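Glutathionyl-hydroquinone reductase PcpF (Sphingobium chlorophenolicum, PDB 4FQU) catalyses the glutathione-dependent reduction of glutathionyl-hydroquinones to hydroquinones, including chlorinated ones formed during pentachlorophenol degradation. Local coordinates at residues Gly82-Pro90 against Gly101-Tyr109; Leu206-Glu217 against Arg251-Leu262. All coordinates share one frame; numbering follows the deposited sequence.

How the interactions relate
From the N terminus, the chain reaches interaction 1 first. It closes the long loop between strand 73-76 and helix 106-112: residues 82-90 turn back onto 101-109 across ten residues with no helix or strand. This lies in the thioredoxin-like N-terminal domain and includes part of the probable glutathione site. Interaction 2 follows in the helical C-terminal domain. It joins the end of helix 192-212 to the start of helix 257-268, and the loop it closes holds helix 226-245. The contacts are in series and neither nest nor cross. The centres of interaction 1 and interaction 2 are about 38 Å apart, on opposite sides of the chain's centre.

Interaction 1 of 2, residues Gly82-Pro90 against Gly101-Tyr109; sequences GENGWTFLP and GADYLYQVY
Trp86 and Phe88 pair through their backbones with Leu105 and Asp103. Leu105 N donates to Trp86 O at 2.8 Å. Phe88 N donates to Asp103 O at 2.6 Å, almost straight at 175°. The two bonds flank Thr87 and Tyr104, which form a non-hydrogen-bonded antiparallel pair. This is a single beta bridge in otherwise irregular chain. It closes the loop between strand 73-76 and helix 106-112 of the thioredoxin-like domain. The backbone of Thr87 also bonds to Asn78.

Gln107 serves the turn before the helix. Its OE1 accepts from Tyr104 N at 2.6 Å, and weakly from Asp103 N. The two N-H groups ahead of the helix therefore share one amide oxygen.

The side chains meet mostly through carbon. Asn84 lies over one face of the Tyr104 ring, with CB 3.9 Å from the ring centroid in a CH-pi contact. Its amide is stacked on that ring, the planes only 6° apart. Asp103 CB covers the opposite face. Asn84 ND2 sits in the plane of the Tyr106 ring, at its edge. Leu105 has CG anti to its own N (chi1 -178°) and runs alongside Trp86, bringing CD2 to 3.5 Å from Trp86 CB. Its other methyl, CD1, is 4.2 Å from Phe88 CZ, while Val108 CG2 meets the edge of the Phe88 ring.

The far end of the Trp86 indole leads away from this contact, and the ring stacks on His284. Trp86 is a glutathione-binding residue by similarity, and Leu105 also touches Ile122 of that site. Two backbone bonds pair facing amides and carbonyls, Gln107 OE1 takes the N-H of Tyr104, and carbon and aromatic contacts, with the Asn84 amide, make up most of the side-chain packing. Trp86 is thus held by its carbonyl and CB, consistent with a fixed ring at the glutathione site.

Interaction 2 of 2, residues Leu206-Glu217 against Arg251-Leu262; sequences LDWLEEHLTGRE and RRIADYPNLSRL
Glu210 of helix 192-212 reaches Asn258 and Leu259 in the first turn of helix 257-268, within the all-helical C-terminal domain of the glutathione transferase fold. The short helix segments cross at 76°, their axes 8.4 Å apart. The Glu210 chain leaves with CG anti to its N (chi1 175°) and bends at chi2 (79°). This puts the carboxylate at the helix start. OE1 accepts from Leu259 N at 2.9 Å and OE2 from Asn258 N at 2.6 Å, both on the syn side. The positive end of the helix would probably stabilise the negative charge.

Tyr256, just before the helix, crosses Leu206 at about a right angle. Leu206 CB packs against its hydroxyl end. Tyr256 OH donates to Asp207 OD1 at 2.8 Å, from above the carboxylate plane. It also accepts from Arg251 NE at 3.0 Å, close to the guanidinium plane. Arg251 bends at chi3, and its NH2 makes a long salt bridge to Asp207. A phenylalanine in place of Tyr256 would probably leave Asp207 OD1 without this donor and Arg251 NE without its acceptor.

Beside these polar bonds, Leu209 CB and Leu213 CD1 meet Leu259 CD2. Leu213 and Leu259 cross nearly perpendicularly.

Arg261 is extended up to chi3 and bends there, turning its guanidinium edge to the loop after helix 192-212. Its NH1 forms a salt bridge with Glu217 OE1, though the hydrogen bond in it is weak. Its NH2 donates to Arg216 O at 3.2 Å, and also to Asn258 OD1 at 2.6 Å, from above the plane of that amide carbonyl.

Interaction 1 of 2, residues Gly82-Pro90 against Gly101-Tyr109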
# COMPACT_ATOMS: atom_id res chain seq x y z
N GLY A 82 2.08 15.29 15.17
CA GLY A 82 2.03 16.49 14.33
C GLY A 82 3.07 17.58 14.62
O GLY A 82 4.24 17.28 14.86
N GLU A 83 2.63 18.83 14.60
CA GLU A 83 3.52 19.99 14.74
C GLU A 83 4.46 19.85 15.90
O GLU A 83 5.63 20.26 15.80
CB GLU A 83 2.72 21.26 14.98
CG GLU A 83 1.98 21.81 13.81
CD GLU A 83 1.19 23.04 14.19
OE1 GLU A 83 1.18 23.99 13.37
OE2 GLU A 83 0.59 23.05 15.31
N ASN A 84 3.94 19.32 17.00
CA ASN A 84 4.68 19.21 18.25
C ASN A 84 5.25 17.81 18.47
O ASN A 84 5.85 17.51 19.48
CB ASN A 84 3.82 19.63 19.45
CG ASN A 84 3.21 21.03 19.29
OD1 ASN A 84 2.11 21.15 18.76
ND2 ASN A 84 3.90 22.07 19.77
N GLY A 85 5.11 16.94 17.50
CA GLY A 85 5.59 15.59 17.73
C GLY A 85 4.77 14.83 18.75
O GLY A 85 3.59 15.13 18.99
N TRP A 86 5.37 13.83 19.35
CA TRP A 86 4.62 13.00 20.27
C TRP A 86 4.08 13.87 21.38
O TRP A 86 4.82 14.64 21.97
CB TRP A 86 5.53 11.95 20.87
CG TRP A 86 6.08 10.90 19.94
CD1 TRP A 86 7.38 10.64 19.70
CD2 TRP A 86 5.34 9.92 19.18
NE1 TRP A 86 7.51 9.59 18.82
CE2 TRP A 86 6.26 9.13 18.50
CE3 TRP A 86 3.99 9.65 19.01
CZ2 TRP A 86 5.88 8.08 17.68
CZ3 TRP A 86 3.62 8.59 18.16
CH2 TRP A 86 4.56 7.84 17.51
N THR A 87 2.79 13.72 21.67
CA THR A 87 2.03 14.59 22.56
C THR A 87 1.26 13.71 23.54
O THR A 87 1.04 12.53 23.28
CB THR A 87 0.99 15.42 21.78
OG1 THR A 87 -0.27 15.29 22.42
CG2 THR A 87 0.71 14.84 20.45
N PHE A 88 0.84 14.27 24.67
CA PHE A 88 -0.05 13.58 25.58
C PHE A 88 -1.47 14.17 25.54
O PHE A 88 -2.18 14.17 26.52
CB PHE A 88 0.48 13.70 27.00
CG PHE A 88 1.84 13.09 27.18
CD1 PHE A 88 1.99 11.72 27.17
CD2 PHE A 88 2.96 13.88 27.35
CE1 PHE A 88 3.22 11.16 27.33
CE2 PHE A 88 4.20 13.31 27.51
CZ PHE A 88 4.33 11.94 27.50
N LEU A 89 -1.87 14.72 24.40
CA LEU A 89 -3.18 15.35 24.32
C LEU A 89 -4.15 14.23 24.30
O LEU A 89 -3.84 13.16 23.80
CB LEU A 89 -3.33 16.17 23.04
CG LEU A 89 -2.31 17.30 22.80
CD1 LEU A 89 -2.45 17.87 21.41
CD2 LEU A 89 -2.35 18.41 23.85
N PRO A 90 -5.33 14.46 24.85
CA PRO A 90 -6.45 13.53 24.93
C PRO A 90 -6.60 12.72 23.66
O PRO A 90 -6.50 13.31 22.60
CB PRO A 90 -7.62 14.47 25.07
CG PRO A 90 -7.07 15.51 25.95
CD PRO A 90 -5.66 15.73 25.48
N GLY A 101 3.24 16.37 34.16
CA GLY A 101 2.06 16.88 33.49
C GLY A 101 2.31 17.60 32.17
O GLY A 101 1.75 18.66 31.94
N ALA A 102 3.13 17.01 31.30
CA ALA A 102 3.54 17.62 30.05
C ALA A 102 2.46 17.46 29.04
O ALA A 102 1.79 16.43 29.03
CB ALA A 102 4.78 16.95 29.55
N ASP A 103 2.28 18.45 28.17
CA ASP A 103 1.35 18.29 27.06
C ASP A 103 2.07 17.56 25.94
O ASP A 103 1.50 16.70 25.26
CB ASP A 103 0.85 19.64 26.54
CG ASP A 103 0.12 20.47 27.59
OD1 ASP A 103 -1.10 20.27 27.76
OD2 ASP A 103 0.77 21.35 28.22
N TYR A 104 3.35 17.90 25.77
CA TYR A 104 4.15 17.37 24.69
C TYR A 104 5.34 16.57 25.20
O TYR A 104 5.95 16.94 26.20
CB TYR A 104 4.67 18.53 23.88
CG TYR A 104 3.59 19.46 23.46
CD1 TYR A 104 2.53 18.99 22.73
CD2 TYR A 104 3.62 20.80 23.78
CE1 TYR A 104 1.52 19.83 22.32
CE2 TYR A 104 2.62 21.64 23.39
CZ TYR A 104 1.55 21.16 22.65
OH TYR A 104 0.50 21.97 22.20
N LEU A 105 5.69 15.49 24.49
CA LEU A 105 6.83 14.65 24.89
C LEU A 105 8.07 15.47 25.00
O LEU A 105 8.81 15.31 25.94
CB LEU A 105 7.05 13.47 23.94
CG LEU A 105 8.17 12.44 24.21
CD1 LEU A 105 7.94 11.64 25.44
CD2 LEU A 105 8.29 11.50 23.00
N TYR A 106 8.30 16.36 24.03
CA TYR A 106 9.45 17.28 24.10
C TYR A 106 9.60 17.96 25.46
O TYR A 106 10.71 18.14 25.92
CB TYR A 106 9.53 18.26 22.90
CG TYR A 106 8.60 19.48 22.85
CD1 TYR A 106 8.68 20.49 23.78
CD2 TYR A 106 7.70 19.65 21.81
CE1 TYR A 106 7.87 21.61 23.71
CE2 TYR A 106 6.87 20.75 21.73
CZ TYR A 106 6.97 21.72 22.69
OH TYR A 106 6.16 22.82 22.63
N GLN A 107 8.51 18.30 26.13
CA GLN A 107 8.60 18.85 27.49
C GLN A 107 9.20 17.90 28.55
O GLN A 107 9.54 18.36 29.65
CB GLN A 107 7.24 19.32 28.02
CG GLN A 107 6.69 20.55 27.40
CD GLN A 107 5.21 20.62 27.57
OE1 GLN A 107 4.49 19.66 27.29
NE2 GLN A 107 4.73 21.75 28.05
N VAL A 108 9.27 16.59 28.27
CA VAL A 108 9.90 15.66 29.20
C VAL A 108 11.40 15.86 29.10
O VAL A 108 12.07 16.02 30.12
CB VAL A 108 9.57 14.19 28.92
CG1 VAL A 108 10.31 13.28 29.90
CG2 VAL A 108 8.08 13.93 29.03
N TYR A 109 11.92 15.89 27.88
CA TYR A 109 13.36 16.12 27.70
C TYR A 109 13.82 17.40 28.33
O TYR A 109 14.91 17.47 28.91
CB TYR A 109 13.76 16.10 26.23
CG TYR A 109 13.79 14.70 25.65
CD1 TYR A 109 12.62 14.04 25.25
CD2 TYR A 109 14.97 14.04 25.50
CE1 TYR A 109 12.65 12.77 24.71
CE2 TYR A 109 15.02 12.77 24.97
CZ TYR A 109 13.87 12.14 24.58
OH TYR A 109 14.01 10.87 24.07

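Interaction 2 of 2, residues Leu206-Glu217 against Arg251-Leu262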
# COMPACT_ATOMS: atom_id res chain seq x y z
N LEU A 206 13.88 -11.56 5.38
CA LEU A 206 12.76 -12.42 5.74
C LEU A 206 13.00 -13.84 5.20
O LEU A 206 12.78 -14.82 5.91
CB LEU A 206 11.41 -11.86 5.27
CG LEU A 206 11.04 -10.46 5.75
CD1 LEU A 206 9.78 -10.01 5.07
CD2 LEU A 206 10.90 -10.43 7.26
N ASP A 207 13.49 -13.94 3.95
CA ASP A 207 13.70 -15.21 3.28
C ASP A 207 14.66 -16.02 4.14
O ASP A 207 14.51 -17.23 4.28
CB ASP A 207 14.26 -15.00 1.85
CG ASP A 207 13.17 -14.60 0.83
OD1 ASP A 207 11.98 -14.84 1.11
OD2 ASP A 207 13.51 -14.06 -0.28
N TRP A 208 15.63 -15.33 4.74
CA TRP A 208 16.57 -15.99 5.65
C TRP A 208 15.99 -16.46 7.01
O TRP A 208 16.23 -17.59 7.48
CB TRP A 208 17.76 -15.09 5.93
CG TRP A 208 18.75 -15.78 6.81
CD1 TRP A 208 19.58 -16.79 6.46
CD2 TRP A 208 18.96 -15.55 8.19
NE1 TRP A 208 20.31 -17.20 7.53
CE2 TRP A 208 19.96 -16.45 8.61
CE3 TRP A 208 18.40 -14.67 9.11
CZ2 TRP A 208 20.40 -16.50 9.90
CZ3 TRP A 208 18.85 -14.71 10.39
CH2 TRP A 208 19.84 -15.63 10.78
N LEU A 209 15.26 -15.54 7.65
CA LEU A 209 14.60 -15.83 8.89
C LEU A 209 13.64 -17.01 8.75
O LEU A 209 13.57 -17.87 9.62
CB LEU A 209 13.89 -14.57 9.36
CG LEU A 209 14.88 -13.64 10.04
CD1 LEU A 209 14.30 -12.31 10.16
CD2 LEU A 209 15.29 -14.15 11.41
N GLU A 210 12.91 -17.07 7.64
CA GLU A 210 12.00 -18.17 7.43
C GLU A 210 12.74 -19.50 7.44
O GLU A 210 12.23 -20.49 7.95
CB GLU A 210 11.20 -18.00 6.15
CG GLU A 210 10.30 -19.17 5.81
CD GLU A 210 9.00 -19.20 6.60
OE1 GLU A 210 8.68 -18.21 7.30
OE2 GLU A 210 8.28 -20.22 6.53
N GLU A 211 13.95 -19.54 6.88
CA GLU A 211 14.66 -20.83 6.87
C GLU A 211 15.14 -21.19 8.25
O GLU A 211 14.94 -22.30 8.74
CB GLU A 211 15.84 -20.85 5.89
CG GLU A 211 15.60 -21.75 4.66
CD GLU A 211 15.85 -23.24 4.91
OE1 GLU A 211 16.69 -23.57 5.77
OE2 GLU A 211 15.22 -24.10 4.22
N HIS A 212 15.78 -20.22 8.88
CA HIS A 212 16.30 -20.43 10.21
C HIS A 212 15.25 -21.02 11.11
O HIS A 212 15.55 -21.79 12.01
CB HIS A 212 16.70 -19.09 10.79
CG HIS A 212 17.68 -19.21 11.89
ND1 HIS A 212 18.97 -19.63 11.68
CD2 HIS A 212 17.55 -19.01 13.22
CE1 HIS A 212 19.61 -19.67 12.83
NE2 HIS A 212 18.77 -19.30 13.78
N LEU A 213 14.01 -20.63 10.87
CA LEU A 213 12.94 -20.97 11.78
C LEU A 213 12.33 -22.33 11.47
O LEU A 213 11.30 -22.72 12.07
CB LEU A 213 11.85 -19.88 11.76
CG LEU A 213 12.14 -18.60 12.53
CD1 LEU A 213 11.01 -17.62 12.46
CD2 LEU A 213 12.42 -18.88 13.95
N THR A 214 12.95 -23.07 10.55
CA THR A 214 12.24 -24.21 10.00
C THR A 214 11.89 -25.33 10.98
O THR A 214 10.70 -25.66 11.17
CB THR A 214 12.78 -24.72 8.66
OG1 THR A 214 12.04 -24.10 7.59
CG2 THR A 214 12.59 -26.23 8.58
N GLY A 215 12.87 -25.91 11.65
CA GLY A 215 12.50 -26.86 12.67
C GLY A 215 12.57 -26.27 14.04
O GLY A 215 12.83 -26.99 14.97
N ARG A 216 12.37 -24.96 14.17
CA ARG A 216 12.56 -24.26 15.44
C ARG A 216 11.28 -23.64 15.95
O ARG A 216 10.28 -23.60 15.22
CB ARG A 216 13.60 -23.14 15.32
CG ARG A 216 14.99 -23.57 14.90
CD ARG A 216 15.98 -22.41 15.05
NE ARG A 216 17.30 -22.65 14.44
CZ ARG A 216 18.36 -23.06 15.12
NH1 ARG A 216 18.26 -23.30 16.42
NH2 ARG A 216 19.52 -23.24 14.49
N GLU A 217 11.31 -23.18 17.20
CA GLU A 217 10.16 -22.55 17.83
C GLU A 217 10.55 -21.14 18.14
O GLU A 217 9.71 -20.25 18.18
CB GLU A 217 9.73 -23.23 19.15
CG GLU A 217 8.96 -24.55 19.06
CD GLU A 217 7.65 -24.46 18.28
OE1 GLU A 217 7.25 -23.36 17.83
OE2 GLU A 217 7.02 -25.53 18.11
N ARG A 251 5.94 -9.58 -0.67
CA ARG A 251 4.87 -10.50 -0.25
C ARG A 251 4.43 -10.20 1.19
O ARG A 251 4.87 -9.24 1.77
CB ARG A 251 5.30 -11.94 -0.40
CG ARG A 251 6.40 -12.38 0.54
CD ARG A 251 6.97 -13.72 0.05
NE ARG A 251 8.40 -13.61 -0.23
CZ ARG A 251 8.91 -13.50 -1.46
NH1 ARG A 251 8.08 -13.53 -2.49
NH2 ARG A 251 10.24 -13.40 -1.63
N ARG A 252 3.57 -11.01 1.77
CA ARG A 252 3.10 -10.69 3.12
C ARG A 252 3.80 -11.55 4.12
O ARG A 252 4.23 -12.63 3.80
CB ARG A 252 1.61 -10.94 3.21
CG ARG A 252 0.87 -10.16 2.20
CD ARG A 252 -0.55 -10.60 2.08
NE ARG A 252 -0.61 -12.01 1.82
CZ ARG A 252 -1.53 -12.81 2.33
NH1 ARG A 252 -2.46 -12.32 3.13
NH2 ARG A 252 -1.50 -14.10 2.04
N ILE A 253 3.93 -11.08 5.34
CA ILE A 253 4.39 -11.97 6.39
C ILE A 253 3.47 -13.19 6.42
O ILE A 253 3.90 -14.30 6.80
CB ILE A 253 4.38 -11.32 7.78
CG1 ILE A 253 5.06 -9.96 7.74
CG2 ILE A 253 5.07 -12.23 8.79
CD1 ILE A 253 6.44 -10.05 7.28
N ALA A 254 2.22 -12.98 6.02
CA ALA A 254 1.23 -14.04 5.94
C ALA A 254 1.67 -15.10 4.95
O ALA A 254 1.14 -16.19 4.92
CB ALA A 254 -0.06 -13.48 5.51
N ASP A 255 2.65 -14.80 4.12
CA ASP A 255 3.03 -15.77 3.11
C ASP A 255 4.24 -16.54 3.54
O ASP A 255 4.78 -17.32 2.77
CB ASP A 255 3.31 -15.06 1.81
CG ASP A 255 2.09 -14.35 1.27
OD1 ASP A 255 1.02 -15.00 1.25
OD2 ASP A 255 2.23 -13.16 0.85
N TYR A 256 4.70 -16.28 4.76
CA TYR A 256 5.88 -16.97 5.33
C TYR A 256 5.39 -17.81 6.48
O TYR A 256 5.23 -17.29 7.58
CB TYR A 256 6.88 -15.97 5.92
CG TYR A 256 7.72 -15.26 4.92
CD1 TYR A 256 8.76 -15.90 4.28
CD2 TYR A 256 7.50 -13.93 4.64
CE1 TYR A 256 9.54 -15.23 3.37
CE2 TYR A 256 8.27 -13.25 3.73
CZ TYR A 256 9.29 -13.91 3.11
OH TYR A 256 10.04 -13.20 2.22
N PRO A 257 5.13 -19.09 6.22
CA PRO A 257 4.56 -19.97 7.24
C PRO A 257 5.33 -19.91 8.53
O PRO A 257 4.75 -19.59 9.54
CB PRO A 257 4.63 -21.34 6.59
CG PRO A 257 5.41 -21.14 5.37
CD PRO A 257 5.19 -19.77 4.94
N ASN A 258 6.63 -20.16 8.50
CA ASN A 258 7.36 -20.13 9.75
C ASN A 258 7.32 -18.85 10.54
O ASN A 258 7.19 -18.92 11.76
CB ASN A 258 8.78 -20.59 9.54
CG ASN A 258 8.88 -22.05 9.60
OD1 ASN A 258 8.22 -22.69 10.41
ND2 ASN A 258 9.68 -22.62 8.72
N LEU A 259 7.46 -17.70 9.89
CA LEU A 259 7.34 -16.41 10.57
C LEU A 259 5.93 -16.18 11.10
O LEU A 259 5.75 -15.79 12.26
CB LEU A 259 7.72 -15.26 9.65
CG LEU A 259 9.22 -15.28 9.44
CD1 LEU A 259 9.68 -14.33 8.35
CD2 LEU A 259 9.92 -14.98 10.75
N SER A 260 4.91 -16.42 10.26
CA SER A 260 3.52 -16.22 10.65
C SER A 260 3.22 -17.01 11.89
O SER A 260 2.37 -16.62 12.67
CB SER A 260 2.57 -16.67 9.55
OG SER A 260 2.32 -15.60 8.65
N ARG A 261 3.94 -18.12 12.06
CA ARG A 261 3.76 -18.99 13.20
C ARG A 261 4.35 -18.32 14.44
O ARG A 261 3.68 -18.25 15.47
CB ARG A 261 4.40 -20.34 12.90
CG ARG A 261 3.82 -21.58 13.60
CD ARG A 261 4.45 -22.91 13.05
NE ARG A 261 5.88 -22.79 12.65
CZ ARG A 261 6.94 -22.85 13.48
NH1 ARG A 261 6.74 -23.03 14.80
NH2 ARG A 261 8.20 -22.71 13.00
N LEU A 262 5.59 -17.81 14.33
CA LEU A 262 6.23 -17.07 15.42
C LEU A 262 5.38 -15.88 15.87
O LEU A 262 5.20 -15.63 17.06
CB LEU A 262 7.62 -16.57 15.03
CG LEU A 262 8.34 -15.63 16.03
CD1 LEU A 262 8.90 -16.42 17.15
CD2 LEU A 262 9.48 -14.93 15.41